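PDB 6SXT: alpha-L-arabinofuranosidase B from Aspergillus kawachii, which hydrolyses terminal non-reducing alpha-L-arabinofuranosyl residues from arabinan, arabinogalactan and arabinoxylan, and so takes part in hemicellulose degradation. Local coordinates for residues 121-126 and 153-158; 161-166 and 201-206; 285-290 and 416-421; 380-385 and 436-441. One frame throughout, in Å; residues are numbered along the deposited sequence.

Overall arrangement
Contact 2 lies in the active site, where the nucleophile Glu205 is joined covalently to the inhibitor. Contact 1, in the same catalytic domain, touches it through Met124 and Phe162; the centres of contacts 1 and 2 are about 15 Å apart. Contact 1 also lies near the interface with the arabinose-binding domain: Phe123 CZ is 3.2 Å from Trp438 O of contact 4, and the centres of contacts 1 and 3 are about 6 Å apart. Contact 3 bridges the two domains. Contact 4 belongs wholly to the arabinose-binding domain, about 8 Å from contact 3 between centres; there Thr421 O is 3.0 Å from Trp438 N. Contacts 2 and 4, with centres about 27 Å apart, lie on opposite sides of the chain's centre.

Contact 1 of 4, residues 121-126 and 153-158; sequences GVFMSP and GTHYND. With NAG (2-acetamido-2-deoxy-beta-D-glucopyranose), chain B.
His155 lays its imidazole over one face of the Phe123 ring, and the contact can be followed outward along the histidine. From CB, which points at segment 121-126, a chi1 of -178° swings CG away from the backbone N and carries the ring toward strand 117-124. CG is the first ring atom to meet the phenylalanine, 3.9 Å from Phe123 CE2. ND1 comes nearer the same carbon, 3.5 Å from Phe123 CE2, and is itself hydrogen-bonded to Thr289 OG1 on the neighbouring strand. On the other branch, NE2 lies 3.3 Å from Phe123 CZ. CE1, at the tip, sits above the centre of the phenyl ring, also 3.3 Å from Phe123 CZ, and passes 3.4 Å from Met124 O. With the Phe123 and His155 ring centroids 3.8 Å apart and their planes at 18°, this is an offset stack. Trp438 of the arabinose-binding domain meets Phe123 edge-to-face.

Further along, Pro126 CG rests 4.0 Å from Asn157 ND2, an amide nitrogen whose hydrogen bond goes to Gly285 O. Asp158 turns to the glycan carried by Asn186: its OD2 accepts from NAG N2 at 2.8 Å.

The imidazole thus stacks through one face, while the hydrogen bond between ND1 and Thr289 OG1 restrains its rotation, which ties the loop after strand 145-152 to the catalytic beta-sheet.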
# COMPACT_ATOMS: atom_id res chain seq x y z
N GLY A 121 6.05 5.40 2.60
CA GLY A 121 6.03 4.18 1.81
C GLY A 121 4.92 4.18 0.78
O GLY A 121 4.21 5.16 0.62
N VAL A 122 4.78 3.04 0.13
CA VAL A 122 3.83 2.87 -0.98
C VAL A 122 2.68 1.98 -0.49
O VAL A 122 2.85 0.77 -0.45
CB VAL A 122 4.51 2.30 -2.22
CG1 VAL A 122 3.54 2.25 -3.40
CG2 VAL A 122 5.75 3.09 -2.56
N PHE A 123 1.58 2.60 -0.11
CA PHE A 123 0.41 1.88 0.42
C PHE A 123 -0.49 1.52 -0.77
O PHE A 123 -1.01 2.44 -1.45
CB PHE A 123 -0.34 2.76 1.40
CG PHE A 123 -1.41 2.07 2.19
CD1 PHE A 123 -2.69 1.88 1.65
CD2 PHE A 123 -1.17 1.69 3.50
CE1 PHE A 123 -3.68 1.27 2.41
CE2 PHE A 123 -2.17 1.10 4.26
CZ PHE A 123 -3.44 0.94 3.73
N MET A 124 -0.65 0.25 -1.02
CA MET A 124 -1.32 -0.21 -2.24
C MET A 124 -2.64 -0.89 -1.86
O MET A 124 -2.63 -1.89 -1.15
CB MET A 124 -0.43 -1.16 -3.01
CG MET A 124 0.93 -0.48 -3.35
SD MET A 124 2.08 -1.47 -4.29
CE MET A 124 1.27 -1.40 -5.87
N SER A 125 -3.74 -0.26 -2.29
CA SER A 125 -5.11 -0.78 -2.17
C SER A 125 -5.38 -1.73 -3.32
O SER A 125 -4.73 -1.67 -4.39
CB SER A 125 -6.04 0.40 -2.08
OG SER A 125 -5.81 1.33 -3.13
N PRO A 126 -6.41 -2.59 -3.21
CA PRO A 126 -6.76 -3.47 -4.32
C PRO A 126 -6.99 -2.66 -5.59
O PRO A 126 -7.78 -1.65 -5.59
CB PRO A 126 -8.07 -4.14 -3.82
CG PRO A 126 -7.85 -4.17 -2.33
CD PRO A 126 -7.29 -2.79 -2.03
N GLY A 153 3.81 -6.02 7.51
CA GLY A 153 3.27 -7.36 7.74
C GLY A 153 1.83 -7.39 8.19
O GLY A 153 1.26 -8.48 8.29
N THR A 154 1.21 -6.25 8.46
CA THR A 154 -0.19 -6.15 8.93
C THR A 154 -1.10 -5.69 7.79
O THR A 154 -2.34 -5.64 8.02
CB THR A 154 -0.34 -5.24 10.15
OG1 THR A 154 -0.21 -3.88 9.77
CG2 THR A 154 0.66 -5.63 11.21
N HIS A 155 -0.57 -5.29 6.63
CA HIS A 155 -1.40 -4.76 5.52
C HIS A 155 -1.41 -5.78 4.40
O HIS A 155 -0.41 -5.91 3.72
CB HIS A 155 -0.86 -3.40 5.04
CG HIS A 155 -1.68 -2.80 3.96
ND1 HIS A 155 -1.13 -1.99 2.99
CD2 HIS A 155 -3.02 -2.86 3.72
CE1 HIS A 155 -2.10 -1.59 2.18
NE2 HIS A 155 -3.30 -2.13 2.59
N TYR A 156 -2.49 -6.55 4.25
CA TYR A 156 -2.47 -7.69 3.32
C TYR A 156 -3.92 -8.13 3.13
O TYR A 156 -4.79 -7.76 3.92
CB TYR A 156 -1.60 -8.85 3.84
CG TYR A 156 -2.15 -9.46 5.10
CD1 TYR A 156 -3.02 -10.54 5.01
CD2 TYR A 156 -1.79 -9.00 6.35
CE1 TYR A 156 -3.57 -11.13 6.16
CE2 TYR A 156 -2.31 -9.59 7.49
CZ TYR A 156 -3.21 -10.64 7.40
OH TYR A 156 -3.69 -11.19 8.54
N ASN A 157 -4.12 -8.98 2.14
CA ASN A 157 -5.40 -9.73 2.03
C ASN A 157 -5.08 -11.10 1.45
O ASN A 157 -3.92 -11.55 1.49
CB ASN A 157 -6.45 -8.88 1.33
CG ASN A 157 -6.21 -8.68 -0.16
OD1 ASN A 157 -5.32 -9.32 -0.72
ND2 ASN A 157 -7.00 -7.79 -0.75
N ASP A 158 -6.13 -11.79 0.96
CA ASP A 158 -6.01 -13.18 0.51
C ASP A 158 -6.29 -13.23 -0.99
O ASP A 158 -6.36 -14.37 -1.52
CB ASP A 158 -6.96 -14.07 1.32
CG ASP A 158 -8.41 -13.63 1.26
OD1 ASP A 158 -8.71 -12.71 0.53
OD2 ASP A 158 -9.24 -14.28 1.97
C1 NAG B . -7.43 -14.28 5.37
C2 NAG B . -8.43 -15.47 5.23
C3 NAG B . -9.86 -14.97 5.51
C4 NAG B . -9.94 -14.29 6.85
C5 NAG B . -8.82 -13.19 6.86
C6 NAG B . -8.82 -12.42 8.14
C7 NAG B . -8.11 -17.37 3.70
C8 NAG B . -8.09 -17.72 2.28
N2 NAG B . -8.38 -16.08 3.93
O3 NAG B . -10.67 -16.20 5.50
O4 NAG B . -11.15 -13.54 7.01
O5 NAG B . -7.55 -13.79 6.72
O6 NAG B . -8.63 -13.25 9.27
O7 NAG B . -7.81 -18.19 4.59

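Contact 2 of 4, residues 161-166 and 201-206. With LXE ([(1~{S},2~{S},3~{S},4~{S})-2-(hydroxymethyl)-3,4-bis(oxidanyl)cyclopentyl]azanium), chain G.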
# COMPACT_ATOMS: atom_id res chain seq x y z
N CYS A 161 -2.59 -10.65 -6.34
CA CYS A 161 -1.46 -11.19 -5.60
C CYS A 161 -0.56 -10.02 -5.22
O CYS A 161 -0.31 -9.18 -6.09
CB CYS A 161 -0.56 -12.14 -6.37
SG CYS A 161 -1.15 -13.87 -6.49
N PHE A 162 -0.13 -9.92 -3.96
CA PHE A 162 0.74 -8.78 -3.56
C PHE A 162 2.18 -9.24 -3.74
O PHE A 162 2.77 -9.85 -2.83
CB PHE A 162 0.46 -8.33 -2.12
CG PHE A 162 1.27 -7.10 -1.80
CD1 PHE A 162 0.91 -5.90 -2.37
CD2 PHE A 162 2.44 -7.17 -1.06
CE1 PHE A 162 1.64 -4.75 -2.16
CE2 PHE A 162 3.20 -6.02 -0.86
CZ PHE A 162 2.79 -4.83 -1.41
N ASP A 163 2.73 -8.99 -4.92
CA ASP A 163 4.04 -9.49 -5.33
C ASP A 163 5.06 -8.37 -5.51
O ASP A 163 4.72 -7.24 -5.84
CB ASP A 163 4.04 -10.30 -6.62
CG ASP A 163 3.35 -11.63 -6.58
OD1 ASP A 163 2.82 -12.02 -5.53
OD2 ASP A 163 3.29 -12.26 -7.72
N TYR A 164 6.33 -8.72 -5.36
CA TYR A 164 7.45 -7.87 -5.80
C TYR A 164 8.49 -8.80 -6.38
O TYR A 164 8.99 -9.72 -5.69
CB TYR A 164 8.07 -7.07 -4.65
CG TYR A 164 9.29 -6.28 -5.05
CD1 TYR A 164 9.19 -5.25 -5.97
CD2 TYR A 164 10.57 -6.59 -4.59
CE1 TYR A 164 10.29 -4.51 -6.37
CE2 TYR A 164 11.68 -5.85 -4.96
CZ TYR A 164 11.56 -4.80 -5.85
OH TYR A 164 12.68 -4.11 -6.22
N GLY A 165 8.83 -8.59 -7.66
CA GLY A 165 9.93 -9.34 -8.28
C GLY A 165 9.73 -9.64 -9.75
O GLY A 165 9.16 -8.84 -10.48
N ASN A 166 10.25 -10.78 -10.18
CA ASN A 166 10.49 -11.10 -11.60
C ASN A 166 9.21 -11.66 -12.22
O ASN A 166 8.59 -12.58 -11.62
CB ASN A 166 11.62 -12.13 -11.68
CG ASN A 166 12.34 -12.20 -13.02
OD1 ASN A 166 11.66 -12.27 -14.06
ND2 ASN A 166 13.66 -12.13 -13.01
N MET A 201 5.60 -16.01 0.64
CA MET A 201 5.71 -17.16 -0.27
C MET A 201 6.42 -16.68 -1.54
O MET A 201 6.73 -15.48 -1.66
CB MET A 201 4.34 -17.73 -0.59
CG MET A 201 3.67 -18.22 0.66
SD MET A 201 2.15 -19.22 0.37
CE MET A 201 0.96 -17.91 0.31
N VAL A 202 6.65 -17.60 -2.45
CA VAL A 202 7.29 -17.24 -3.74
C VAL A 202 6.29 -17.57 -4.84
O VAL A 202 5.87 -18.72 -4.95
CB VAL A 202 8.64 -17.91 -3.96
CG1 VAL A 202 9.21 -17.59 -5.32
CG2 VAL A 202 9.60 -17.50 -2.85
N ASP A 203 5.99 -16.56 -5.62
CA ASP A 203 5.10 -16.71 -6.80
C ASP A 203 6.00 -17.16 -7.93
O ASP A 203 6.86 -16.41 -8.42
CB ASP A 203 4.36 -15.41 -7.08
CG ASP A 203 3.23 -15.53 -8.08
OD1 ASP A 203 3.17 -16.64 -8.71
OD2 ASP A 203 2.41 -14.55 -8.12
N MET A 204 5.75 -18.40 -8.41
CA MET A 204 6.49 -18.97 -9.56
C MET A 204 5.55 -19.16 -10.75
O MET A 204 6.00 -19.77 -11.72
CB MET A 204 7.14 -20.29 -9.17
CG MET A 204 8.19 -20.13 -8.09
SD MET A 204 9.21 -21.64 -7.90
CE MET A 204 9.90 -21.34 -6.27
N GLU A 205 4.37 -18.57 -10.68
CA GLU A 205 3.25 -18.63 -11.66
C GLU A 205 2.52 -19.98 -11.53
O GLU A 205 3.17 -21.04 -11.53
CB GLU A 205 3.74 -18.35 -13.08
CG GLU A 205 2.63 -18.22 -14.11
CD GLU A 205 1.61 -17.13 -13.87
OE1 GLU A 205 1.54 -16.14 -14.60
OE2 GLU A 205 0.75 -17.20 -12.78
N ASN A 206 1.21 -19.86 -11.45
CA ASN A 206 0.24 -20.95 -11.20
C ASN A 206 0.61 -21.65 -9.90
O ASN A 206 0.26 -22.82 -9.68
CB ASN A 206 0.20 -21.93 -12.38
CG ASN A 206 -0.05 -21.22 -13.70
OD1 ASN A 206 0.55 -21.62 -14.70
ND2 ASN A 206 -0.90 -20.22 -13.73
C1' LXE G . -0.31 -16.31 -12.63
C2' LXE G . -0.04 -14.91 -12.07
O2' LXE G . 0.88 -14.22 -12.83
C3' LXE G . 0.45 -15.26 -10.73
O3' LXE G . 0.56 -14.01 -9.92
C4' LXE G . -0.68 -16.13 -10.22
C5' LXE G . -0.26 -17.07 -9.11
O5' LXE G . 0.87 -17.86 -9.42
C6' LXE G . -1.15 -16.89 -11.53
N1' LXE G . -2.60 -16.56 -11.68
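Asp163 and Asp203 bring their carboxylates together almost perpendicularly, planes 83° apart, with Asp163 OD2 only 2.5 Å from Asp203 OD2. Cys161 SG stands 4.0 Å from the same Asp203 OD2; this cysteine follows a cis peptide and is disulfide-bonded to its neighbour Cys160.

The covalent interaction is the one that defines the site: Glu205 OE2, of the nucleophile, is bonded to LXE C1' at 1.4 Å. The trapped, aziridine-derived inhibitor is consistent with a mimic of the covalent glycosyl-enzyme intermediate of a retaining glycosidase.

Hydrogen bonds then fix the cyclopentane ring. Asp203, whose chi1 of -168° sets its carboxylate beside the carbonyl carbon, presents both oxygens: LXE O5' donates to Asp203 OD1 at 2.7 Å and LXE O3' to Asp203 OD2 at 2.6 Å. LXE O2' donates to Glu205 OE1 at 2.7 Å. The ligand is further bound by Asn207 N and by Asp281, the proton donor. Asp203 OD1 also takes Glu205 N at 3.0 Å, 26° out of the carboxylate plane, an Asx turn that ties the substrate-binding aspartate to the nucleophile.

In the four-stranded antiparallel sheet, strands 163-164 and 199-203 flank strand 180-185, so the two aspartates reach across this middle strand, whose Ala181 and Tyr183 touch Asp163.

Contact 3 of 4, residues 285-290 and 416-421; sequences GAQGTF and FHEDAT
Gln287 and Glu418 approach from opposite directions, each chain extended beyond CG: the glutamine starts from the crowded position between backbone N and carbonyl carbon (chi1 66°), the glutamate with CG beside its backbone N (chi1 -66°). Their ends meet although the CA atoms of Gln287 and Glu418 are 11.5 Å apart.

The bond that results is nearly straight: Gln287 NE2 donates to Glu418 OE1 at 2.9 Å with an N-H...acceptor angle of 174°. The acceptor lies in the amide plane, but the donor comes from the syn side of the carboxylate and somewhat out of its plane, and the two flat groups are twisted against each other. A water spans the pair, donating to Gln287 OE1 at 2.9 Å and to Glu418 OE1 at 2.7 Å. NE2 has a second bond, to Tyr156 O in the catalytic domain.

Behind the glutamate, helix 414-419 ends with His417 O shared by two donors: Thr421 OG1 at 2.7 Å and Ala420 N at 3.2 Å, which reach it from opposite faces of its plane. Asp419, on the same last turn, binds substrate and is salt-bridged to Arg399.

Chemically, one carboxylate oxygen takes an amide N-H and a water O-H in a buried setting, a directional polar link that fixes the amide's rotation and joins the catalytic domain to the helix carrying a substrate-binding aspartate.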
# COMPACT_ATOMS: atom_id res chain seq x y z
N GLY A 285 -6.15 -7.90 -7.17
CA GLY A 285 -7.05 -7.91 -6.01
C GLY A 285 -6.36 -7.68 -4.68
O GLY A 285 -7.06 -7.47 -3.68
N ALA A 286 -5.03 -7.72 -4.66
CA ALA A 286 -4.27 -7.74 -3.39
C ALA A 286 -4.05 -6.32 -2.86
O ALA A 286 -4.17 -5.31 -3.58
CB ALA A 286 -2.97 -8.47 -3.56
N GLN A 287 -3.68 -6.28 -1.60
CA GLN A 287 -3.24 -5.04 -0.96
C GLN A 287 -1.97 -5.32 -0.18
O GLN A 287 -1.73 -6.44 0.25
CB GLN A 287 -4.35 -4.43 -0.09
CG GLN A 287 -4.71 -5.28 1.11
CD GLN A 287 -5.96 -4.82 1.84
OE1 GLN A 287 -6.73 -4.01 1.28
NE2 GLN A 287 -6.16 -5.28 3.08
N GLY A 288 -1.21 -4.24 0.10
CA GLY A 288 0.05 -4.34 0.85
C GLY A 288 0.78 -3.03 0.80
O GLY A 288 0.33 -2.11 0.14
N THR A 289 1.86 -2.95 1.55
CA THR A 289 2.66 -1.75 1.59
C THR A 289 4.12 -2.11 1.36
O THR A 289 4.64 -3.00 2.05
CB THR A 289 2.57 -1.03 2.94
OG1 THR A 289 1.22 -0.65 3.18
CG2 THR A 289 3.44 0.21 3.00
N PHE A 290 4.75 -1.37 0.47
CA PHE A 290 6.17 -1.53 0.10
C PHE A 290 6.95 -0.31 0.55
O PHE A 290 6.54 0.83 0.25
CB PHE A 290 6.28 -1.69 -1.42
CG PHE A 290 7.67 -1.78 -1.99
CD1 PHE A 290 8.26 -3.00 -2.22
CD2 PHE A 290 8.34 -0.63 -2.38
CE1 PHE A 290 9.50 -3.12 -2.83
CE2 PHE A 290 9.61 -0.74 -2.96
CZ PHE A 290 10.18 -1.98 -3.20
N PHE A 416 -14.86 -5.37 6.96
CA PHE A 416 -15.67 -4.26 7.48
C PHE A 416 -14.80 -3.25 8.22
O PHE A 416 -14.91 -2.05 8.00
CB PHE A 416 -16.75 -4.80 8.44
CG PHE A 416 -17.67 -3.72 8.91
CD1 PHE A 416 -17.31 -2.85 9.91
CD2 PHE A 416 -18.85 -3.52 8.21
CE1 PHE A 416 -18.17 -1.82 10.27
CE2 PHE A 416 -19.69 -2.47 8.55
CZ PHE A 416 -19.33 -1.65 9.58
N HIS A 417 -13.94 -3.72 9.11
CA HIS A 417 -13.06 -2.86 9.91
C HIS A 417 -12.29 -1.93 8.98
O HIS A 417 -12.22 -0.70 9.24
CB HIS A 417 -12.09 -3.66 10.77
CG HIS A 417 -12.74 -4.45 11.87
ND1 HIS A 417 -12.02 -5.38 12.59
CD2 HIS A 417 -14.00 -4.45 12.36
CE1 HIS A 417 -12.80 -5.91 13.53
NE2 HIS A 417 -14.01 -5.39 13.42
N GLU A 418 -11.70 -2.52 7.95
CA GLU A 418 -10.87 -1.72 6.99
C GLU A 418 -11.72 -0.71 6.24
O GLU A 418 -11.29 0.46 6.08
CB GLU A 418 -10.13 -2.65 6.02
CG GLU A 418 -9.10 -3.52 6.72
CD GLU A 418 -8.14 -4.32 5.85
OE1 GLU A 418 -8.45 -4.57 4.70
OE2 GLU A 418 -7.13 -4.75 6.41
N ASP A 419 -12.94 -1.12 5.82
CA ASP A 419 -13.85 -0.27 5.02
C ASP A 419 -14.43 0.84 5.90
O ASP A 419 -15.01 1.79 5.36
CB ASP A 419 -15.04 -1.12 4.53
CG ASP A 419 -14.80 -2.20 3.49
OD1 ASP A 419 -13.67 -2.22 2.89
OD2 ASP A 419 -15.80 -3.00 3.21
N ALA A 420 -14.31 0.74 7.22
CA ALA A 420 -14.95 1.67 8.19
C ALA A 420 -13.92 2.51 8.95
O ALA A 420 -14.26 3.15 9.94
CB ALA A 420 -15.82 0.88 9.16
N THR A 421 -12.65 2.51 8.52
CA THR A 421 -11.61 3.27 9.23
C THR A 421 -11.17 4.46 8.39
O THR A 421 -10.87 4.29 7.20
CB THR A 421 -10.43 2.35 9.58
OG1 THR A 421 -10.89 1.28 10.40
CG2 THR A 421 -9.34 3.06 10.33
O HOH W 1 -9.31 -3.50 2.39

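Contact 4 of 4, residues 380-385 and 436-441; sequences LANSQC and RSWSYP
Asn382 crosses Trp438 at about a right angle, its CB over one face of the indole. The evidence for a CH-pi contact is geometric: CB of Asn382 lies 4.1 Å from the centroid of Trp438's five-membered ring, only 21° off the ring normal, though offset toward the rim. A chi1 of -174° points the asparagine amide away from its own backbone nitrogen and carries it along the pyrrole side of the indole, its plane at 35° to the ring. Asn382 ND2 comes to 3.6 Å from Trp438 NE1, a van der Waals approach of two nitrogens and not a hydrogen bond.

Two further side chains approach obliquely: Ala381 CB lies 4.4 Å from Trp438 CE3, on the benzo half of the indole, and Cys385 SG 4.5 Å from Trp438 CD1. The sulphur is disulfide-bonded to Cys423, on the strand paired with 433-437.

Its own loop helps to hold the asparagine. Asn382 OD1 accepts from Gln384 N at 2.9 Å, an Asx turn, while Cys385 N donates to Asn382 O at 3.1 Å, closing a type I beta turn. Spanning the tryptophan, Ser437 OG accepts from Tyr440 N at 2.9 Å in an ST motif. Trp438 also touches Glu418 and lies against the catalytic domain.

The contact is thus apolar in character despite its asparagine: the amide oxygen serves its own turn and the methylene faces the indole, so the loop between strands 374-378 and 386-390 of the beta-trefoil packs on a tryptophan that also reaches the catalytic domain.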
# COMPACT_ATOMS: atom_id res chain seq x y z
N LEU A 380 -11.45 0.99 13.72
CA LEU A 380 -11.66 -0.46 13.81
C LEU A 380 -10.46 -1.21 13.22
O LEU A 380 -10.25 -2.36 13.67
CB LEU A 380 -12.96 -0.83 13.12
CG LEU A 380 -14.23 -0.33 13.85
CD1 LEU A 380 -15.42 -0.58 13.01
CD2 LEU A 380 -14.38 -1.05 15.19
N ALA A 381 -9.82 -0.68 12.18
CA ALA A 381 -8.65 -1.38 11.58
C ALA A 381 -7.31 -0.72 11.90
O ALA A 381 -6.27 -1.31 11.55
CB ALA A 381 -8.81 -1.46 10.10
N ASN A 382 -7.32 0.43 12.53
CA ASN A 382 -6.08 1.16 12.84
C ASN A 382 -6.33 2.06 14.03
O ASN A 382 -7.19 2.93 13.91
CB ASN A 382 -5.53 1.93 11.64
CG ASN A 382 -4.18 2.50 12.00
OD1 ASN A 382 -4.08 3.41 12.82
ND2 ASN A 382 -3.12 1.94 11.42
N SER A 383 -5.62 1.83 15.12
CA SER A 383 -5.92 2.53 16.38
C SER A 383 -5.50 4.00 16.38
O SER A 383 -5.88 4.70 17.30
CB SER A 383 -5.30 1.79 17.55
OG SER A 383 -3.91 1.90 17.42
N GLN A 384 -4.74 4.51 15.38
CA GLN A 384 -4.45 5.96 15.26
C GLN A 384 -5.63 6.69 14.61
O GLN A 384 -5.77 7.86 14.79
CB GLN A 384 -3.31 6.28 14.26
CG GLN A 384 -1.97 5.72 14.56
CD GLN A 384 -0.99 6.46 13.65
OE1 GLN A 384 -1.04 7.68 13.53
NE2 GLN A 384 -0.19 5.63 13.02
N CYS A 385 -6.42 5.97 13.84
CA CYS A 385 -7.49 6.53 13.02
C CYS A 385 -8.81 6.30 13.77
O CYS A 385 -8.78 6.04 15.01
CB CYS A 385 -7.46 5.94 11.64
SG CYS A 385 -5.85 6.37 10.85
N ARG A 436 -9.71 10.78 5.37
CA ARG A 436 -9.10 9.93 4.33
C ARG A 436 -9.39 8.46 4.64
O ARG A 436 -9.21 8.05 5.75
CB ARG A 436 -7.58 10.17 4.34
CG ARG A 436 -6.86 9.56 3.15
CD ARG A 436 -5.38 9.91 3.09
NE ARG A 436 -4.73 9.34 4.24
CZ ARG A 436 -4.32 10.00 5.34
NH1 ARG A 436 -4.46 11.31 5.46
NH2 ARG A 436 -3.80 9.33 6.37
N SER A 437 -9.77 7.69 3.65
CA SER A 437 -9.94 6.23 3.81
C SER A 437 -8.60 5.63 4.23
O SER A 437 -7.62 5.85 3.52
CB SER A 437 -10.47 5.60 2.60
OG SER A 437 -10.39 4.17 2.67
N TRP A 438 -8.56 4.86 5.31
CA TRP A 438 -7.33 4.11 5.65
C TRP A 438 -7.05 3.06 4.59
O TRP A 438 -5.88 2.90 4.18
CB TRP A 438 -7.50 3.44 7.01
CG TRP A 438 -6.30 2.62 7.36
CD1 TRP A 438 -5.12 3.07 7.90
CD2 TRP A 438 -6.10 1.24 7.07
NE1 TRP A 438 -4.22 2.05 7.96
CE2 TRP A 438 -4.79 0.92 7.46
CE3 TRP A 438 -6.90 0.26 6.49
CZ2 TRP A 438 -4.25 -0.36 7.29
CZ3 TRP A 438 -6.38 -1.00 6.34
CH2 TRP A 438 -5.06 -1.30 6.68
N SER A 439 -8.06 2.33 4.11
CA SER A 439 -7.80 1.19 3.23
C SER A 439 -7.56 1.66 1.77
O SER A 439 -6.86 0.96 1.03
CB SER A 439 -8.89 0.17 3.32
OG SER A 439 -10.12 0.72 2.91
N TYR A 440 -8.12 2.79 1.39
CA TYR A 440 -7.96 3.38 0.04
C TYR A 440 -7.57 4.83 0.21
O TYR A 440 -8.39 5.75 0.09
CB TYR A 440 -9.23 3.28 -0.81
CG TYR A 440 -9.55 1.93 -1.36
CD1 TYR A 440 -10.06 0.92 -0.54
CD2 TYR A 440 -9.35 1.65 -2.72
CE1 TYR A 440 -10.42 -0.32 -1.07
CE2 TYR A 440 -9.67 0.42 -3.24
CZ TYR A 440 -10.25 -0.53 -2.43
OH TYR A 440 -10.61 -1.75 -2.96
N PRO A 441 -6.28 5.12 0.55
CA PRO A 441 -5.90 6.48 0.89
C PRO A 441 -5.86 7.51 -0.23
O PRO A 441 -5.65 8.68 0.05
CB PRO A 441 -4.53 6.32 1.56
CG PRO A 441 -4.01 5.03 0.95
CD PRO A 441 -5.23 4.12 0.82